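Local coordinates for 2-aminomuconic 6-semialdehyde dehydrogenase (Pseudomonas sp., PDB 7BZV), which probably catalyses the NAD+-dependent oxidation of 2-aminomuconic 6-semialdehyde in the meta-cleavage pathway of 2-aminophenol breakdown, working as a tetramer, at residues 121-125 and 136-140; 351-357 and 371-377. All blocks are in the same frame, centred on the assembly; numbering follows the deposited sequence.

Overall arrangement
The two contacts belong to different regions of an aldehyde dehydrogenase subunit. Interaction 1 (121-125 with 136-140) closes the base of the hairpin of strands 124-128 and 134-150, an arm that reaches out from the subunit and touches other copies in the tetramer. Interaction 2 (351-357 with 371-377) pairs an outermost strand of the seven-stranded sheet with its neighbour, and no other protein chain of the assembly touches it. The centres of interactions 1 and 2 are about 55 Å apart, on opposite sides of the chain's centre, and the nearest atoms of interactions 1 and 2 about 44 Å apart. Interaction 1 lies where subunits meet and probably contributes to the tetramer, whose assembly NAD+ binding requires.

Interaction 1: residues 121-125 and 136-140; sequences PVDSH and LNYAA
The carbonyl oxygen of Asn137 is gripped twice by the opposing segment. Ser124 OG donates to Asn137 O at 2.9 Å and His125 N donates to the same oxygen at 3.0 Å, the two donors coming from opposite faces of the carbonyl plane. The hydroxyl gets there because OG stands anti to the Ser124 backbone N (chi1 167°). The antiparallel His125-Asn137 pair is completed by Asn137 N, which donates to His125 O at 2.9 Å. Two residues along each segment, Ala139 N donates to Asp123 O at 2.9 Å. A water accepts from Asp123 N at 2.8 Å and donates only weakly to Ala139 O. Beside this polar ladder, Val122 CG1 packs against Tyr138 CB at 3.7 Å, the two side chains running alongside each other. Polar ends are satisfied farther afield: Asn137 OD1 by Asn480, Asp123 OD2 by His470 of the third subunit, and Tyr138 OH by His430 and Glu434 of that subunit. The segments belong to the antiparallel beta hairpin 124-128/134-150, an intersubunit arm; strand 476-485 pairs with 134-150, its Val481 and Val483 joined to Tyr138 and Leu136 by backbone hydrogen bonds, while Val122 and Ser124 hydrogen-bond through their backbones to the second subunit.

Interaction 2: residues 351-357 and 371-377; sequences TFLAGGG and VEPTVIA
Phe352 and Ile376 run alongside each other, and Ile376 CG2 sits over the centre of one face of the phenyl ring. This CH-pi contact puts CG2 3.7 Å from the ring centroid, only 14° off the normal. In Ile376 the CG1 branch lies between the backbone N and the carbonyl carbon (chi1 55°), which turns CG2 to the ring. Thr374 CG2 reaches the same ring obliquely, 3.9 Å from Phe352 CD2, and Arg346 of helix 332-348 makes a cation-pi contact with the ring. On the side of Val375 and Ala377, Leu353 slants across Val375, its CD1 4.0 Å from Val375 CG1 and close to Ala377 CB as well.

The hydroxyl of Thr374 works in both directions: OG1 accepts from Gly356 N at 2.8 Å and donates to Glu372 O at 2.7 Å, the latter well above the carbonyl plane. Replacing Thr374 by alanine removes OG1 and CG2, and is likely to leave Gly356 N without its acceptor and a gap beside the Phe352 ring. Glu372 lies with its extended chain along Gly357; OE1 accepts from Gly357 N at 2.8 Å on the anti side, tilted out of the carboxylate plane, while Glu372 N bonds Gly357 O. Gly355 and Gly356 fit here because a side chain would clash, with Pro373 O at the first and Phe352 CD2 at the second.

Leu353 N bonds Val375 O at 2.9 Å, and Ala354 N reaches that oxygen weakly. Two residues thus face one, a classic beta bulge in the antiparallel pairing of 351-354, an outermost strand, with 374-377 in the mixed seven-stranded sheet of this aldehyde dehydrogenase fold, flanked by helices 297-312 and 332-348.

Interaction 1: residues 121-125 and 136-140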
loop_
_atom_site.group_PDB
_atom_site.type_symbol
_atom_site.label_atom_id
_atom_site.label_comp_id
_atom_site.label_asym_id
_atom_site.label_seq_id
_atom_site.Cartn_x
_atom_site.Cartn_y
_atom_site.Cartn_z
ATOM N N PRO B 121 6.824 5.262 0.722
ATOM C CA PRO B 121 7.368 4.180 1.542
ATOM C C PRO B 121 8.415 3.381 0.799
ATOM O O PRO B 121 8.753 3.717 -0.337
ATOM C CB PRO B 121 6.127 3.343 1.873
ATOM C CG PRO B 121 5.266 3.496 0.670
ATOM C CD PRO B 121 5.501 4.921 0.158
ATOM N N VAL B 122 8.925 2.322 1.413
ATOM C CA VAL B 122 9.863 1.416 0.761
ATOM C C VAL B 122 9.091 0.136 0.459
ATOM O O VAL B 122 8.484 -0.451 1.364
ATOM C CB VAL B 122 11.096 1.161 1.635
ATOM C CG1 VAL B 122 12.005 0.072 1.032
ATOM C CG2 VAL B 122 11.937 2.425 1.768
ATOM N N ASP B 123 9.060 -0.244 -0.823
ATOM C CA ASP B 123 8.461 -1.507 -1.273
ATOM C C ASP B 123 9.323 -2.677 -0.786
ATOM O O ASP B 123 10.519 -2.773 -1.111
ATOM C CB ASP B 123 8.359 -1.423 -2.798
ATOM C CG ASP B 123 7.639 -2.604 -3.485
ATOM O OD1 ASP B 123 7.128 -3.542 -2.849
ATOM O OD2 ASP B 123 7.590 -2.563 -4.746
ATOM N N SER B 124 8.732 -3.552 0.018
ATOM C CA SER B 124 9.550 -4.565 0.673
ATOM C C SER B 124 8.763 -5.841 0.949
ATOM O O SER B 124 7.572 -5.809 1.280
ATOM C CB SER B 124 10.131 -3.937 1.954
ATOM O OG SER B 124 10.669 -4.943 2.764
ATOM N N HIS B 125 9.459 -6.973 0.809
ATOM C CA HIS B 125 8.915 -8.287 1.132
ATOM C C HIS B 125 10.001 -9.093 1.830
ATOM O O HIS B 125 11.208 -8.873 1.651
ATOM C CB HIS B 125 8.407 -9.081 -0.115
ATOM C CG HIS B 125 7.094 -8.583 -0.666
ATOM N ND1 HIS B 125 7.020 -7.503 -1.519
ATOM C CD2 HIS B 125 5.816 -9.027 -0.512
ATOM C CE1 HIS B 125 5.752 -7.264 -1.825
ATOM N NE2 HIS B 125 5.001 -8.182 -1.241
ATOM N N LEU B 136 15.645 -10.512 3.171
ATOM C CA LEU B 136 14.915 -9.265 3.146
ATOM C C LEU B 136 15.094 -8.599 1.783
ATOM O O LEU B 136 16.233 -8.330 1.380
ATOM C CB LEU B 136 15.424 -8.328 4.227
ATOM C CG LEU B 136 15.433 -8.802 5.686
ATOM C CD1 LEU B 136 16.209 -7.778 6.514
ATOM C CD2 LEU B 136 13.985 -8.937 6.118
ATOM N N ASN B 137 13.973 -8.252 1.148
ATOM C CA ASN B 137 13.922 -7.591 -0.153
ATOM C C ASN B 137 13.425 -6.178 0.066
ATOM O O ASN B 137 12.341 -6.006 0.625
ATOM C CB ASN B 137 12.915 -8.261 -1.114
ATOM C CG ASN B 137 13.369 -9.578 -1.607
ATOM O OD1 ASN B 137 14.045 -9.661 -2.636
ATOM N ND2 ASN B 137 12.996 -10.633 -0.902
ATOM N N TYR B 138 14.174 -5.168 -0.372
ATOM C CA TYR B 138 13.648 -3.806 -0.284
ATOM C C TYR B 138 14.115 -3.023 -1.502
ATOM O O TYR B 138 15.248 -3.186 -1.955
ATOM C CB TYR B 138 14.046 -3.032 1.047
ATOM C CG TYR B 138 15.529 -2.764 1.247
ATOM C CD1 TYR B 138 16.324 -3.699 1.882
ATOM C CD2 TYR B 138 16.116 -1.569 0.843
ATOM C CE1 TYR B 138 17.681 -3.497 2.063
ATOM C CE2 TYR B 138 17.488 -1.345 1.028
ATOM C CZ TYR B 138 18.243 -2.314 1.667
ATOM O OH TYR B 138 19.587 -2.126 1.870
ATOM N N ALA B 139 13.216 -2.201 -2.050
ATOM C CA ALA B 139 13.480 -1.495 -3.301
ATOM C C ALA B 139 14.118 -0.143 -2.974
ATOM O O ALA B 139 13.562 0.656 -2.212
ATOM C CB ALA B 139 12.188 -1.331 -4.111
ATOM N N ALA B 140 15.307 0.087 -3.480
ATOM C CA ALA B 140 15.963 1.374 -3.320
ATOM C C ALA B 140 15.703 2.194 -4.577
ATOM O O ALA B 140 15.876 1.700 -5.692
ATOM C CB ALA B 140 17.460 1.185 -3.072
HETATM O O HOH W 1 10.233 1.329 -2.827
#

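Interaction 2: residues 351-357 and 371-377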
loop_
_atom_site.group_PDB
_atom_site.type_symbol
_atom_site.label_atom_id
_atom_site.label_comp_id
_atom_site.label_asym_id
_atom_site.label_seq_id
_atom_site.Cartn_x
_atom_site.Cartn_y
_atom_site.Cartn_z
ATOM N N THR B 351 -24.087 19.116 -40.804
ATOM C CA THR B 351 -24.919 20.236 -40.395
ATOM C C THR B 351 -24.198 21.018 -39.309
ATOM O O THR B 351 -23.734 20.438 -38.317
ATOM C CB THR B 351 -26.263 19.745 -39.878
ATOM O OG1 THR B 351 -26.902 19.000 -40.902
ATOM C CG2 THR B 351 -27.152 20.911 -39.430
ATOM N N PHE B 352 -24.110 22.328 -39.489
ATOM C CA PHE B 352 -23.483 23.200 -38.509
ATOM C C PHE B 352 -24.558 23.762 -37.601
ATOM O O PHE B 352 -25.381 24.563 -38.044
ATOM C CB PHE B 352 -22.700 24.323 -39.179
ATOM C CG PHE B 352 -21.401 23.870 -39.743
ATOM C CD1 PHE B 352 -21.376 23.103 -40.893
ATOM C CD2 PHE B 352 -20.215 24.167 -39.103
ATOM C CE1 PHE B 352 -20.184 22.656 -41.411
ATOM C CE2 PHE B 352 -19.010 23.727 -39.606
ATOM C CZ PHE B 352 -18.994 22.972 -40.779
ATOM N N LEU B 353 -24.545 23.348 -36.327
ATOM C CA LEU B 353 -25.459 23.881 -35.319
ATOM C C LEU B 353 -24.960 25.164 -34.690
ATOM O O LEU B 353 -25.756 25.916 -34.114
ATOM C CB LEU B 353 -25.701 22.877 -34.182
ATOM C CG LEU B 353 -26.271 21.546 -34.624
ATOM C CD1 LEU B 353 -26.505 20.653 -33.415
ATOM C CD2 LEU B 353 -27.555 21.799 -35.416
ATOM N N ALA B 354 -23.660 25.398 -34.743
ATOM C CA ALA B 354 -23.103 26.637 -34.233
ATOM C C ALA B 354 -21.736 26.824 -34.874
ATOM O O ALA B 354 -21.054 25.854 -35.217
ATOM C CB ALA B 354 -23.008 26.624 -32.694
ATOM N N GLY B 355 -21.381 28.077 -35.084
ATOM C CA GLY B 355 -20.040 28.416 -35.465
ATOM C C GLY B 355 -19.721 27.925 -36.852
ATOM O O GLY B 355 -20.555 27.956 -37.765
ATOM N N GLY B 356 -18.481 27.476 -37.031
ATOM C CA GLY B 356 -17.997 27.068 -38.330
ATOM C C GLY B 356 -17.162 28.093 -39.063
ATOM O O GLY B 356 -16.664 27.787 -40.146
ATOM N N GLY B 357 -16.964 29.283 -38.500
ATOM C CA GLY B 357 -16.205 30.327 -39.149
ATOM C C GLY B 357 -15.245 30.995 -38.187
ATOM O O GLY B 357 -14.746 30.388 -37.237
ATOM N N VAL B 371 -10.958 31.502 -34.028
ATOM C CA VAL B 371 -11.969 30.645 -34.642
ATOM C C VAL B 371 -13.195 30.584 -33.728
ATOM O O VAL B 371 -13.094 30.728 -32.513
ATOM C CB VAL B 371 -11.387 29.235 -34.901
ATOM C CG1 VAL B 371 -11.073 28.543 -33.567
ATOM C CG2 VAL B 371 -12.335 28.431 -35.721
ATOM N N GLU B 372 -14.358 30.334 -34.319
ATOM C CA GLU B 372 -15.610 30.257 -33.568
ATOM C C GLU B 372 -15.788 28.889 -32.886
ATOM O O GLU B 372 -15.496 27.843 -33.481
ATOM C CB GLU B 372 -16.796 30.485 -34.490
ATOM C CG GLU B 372 -16.857 31.878 -35.074
ATOM C CD GLU B 372 -18.010 32.023 -36.028
ATOM O OE1 GLU B 372 -18.305 31.042 -36.749
ATOM O OE2 GLU B 372 -18.613 33.110 -36.054
ATOM N N PRO B 373 -16.351 28.878 -31.685
ATOM C CA PRO B 373 -16.800 27.605 -31.099
ATOM C C PRO B 373 -17.867 26.975 -31.986
ATOM O O PRO B 373 -18.820 27.636 -32.404
ATOM C CB PRO B 373 -17.346 28.016 -29.730
ATOM C CG PRO B 373 -17.692 29.506 -29.870
ATOM C CD PRO B 373 -16.699 30.043 -30.849
ATOM N N THR B 374 -17.703 25.687 -32.285
ATOM C CA THR B 374 -18.410 25.069 -33.401
ATOM C C THR B 374 -18.997 23.736 -32.956
ATOM O O THR B 374 -18.375 22.980 -32.198
ATOM C CB THR B 374 -17.459 24.920 -34.600
ATOM O OG1 THR B 374 -17.005 26.224 -34.993
ATOM C CG2 THR B 374 -18.105 24.248 -35.812
ATOM N N VAL B 375 -20.201 23.450 -33.431
ATOM C CA VAL B 375 -20.826 22.153 -33.197
ATOM C C VAL B 375 -21.369 21.658 -34.525
ATOM O O VAL B 375 -22.113 22.385 -35.192
ATOM C CB VAL B 375 -21.963 22.230 -32.161
ATOM C CG1 VAL B 375 -22.721 20.938 -32.179
ATOM C CG2 VAL B 375 -21.420 22.519 -30.801
ATOM N N ILE B 376 -21.052 20.412 -34.889
ATOM C CA ILE B 376 -21.611 19.813 -36.092
ATOM C C ILE B 376 -22.434 18.585 -35.734
ATOM O O ILE B 376 -22.329 18.029 -34.637
ATOM C CB ILE B 376 -20.532 19.441 -37.136
ATOM C CG1 ILE B 376 -19.468 18.531 -36.505
ATOM C CG2 ILE B 376 -19.879 20.694 -37.712
ATOM C CD1 ILE B 376 -18.445 17.948 -37.500
ATOM N N ALA B 377 -23.252 18.159 -36.697
ATOM C CA ALA B 377 -24.159 17.034 -36.535
ATOM C C ALA B 377 -24.440 16.424 -37.900
ATOM O O ALA B 377 -24.117 16.996 -38.943
ATOM C CB ALA B 377 -25.463 17.475 -35.862
#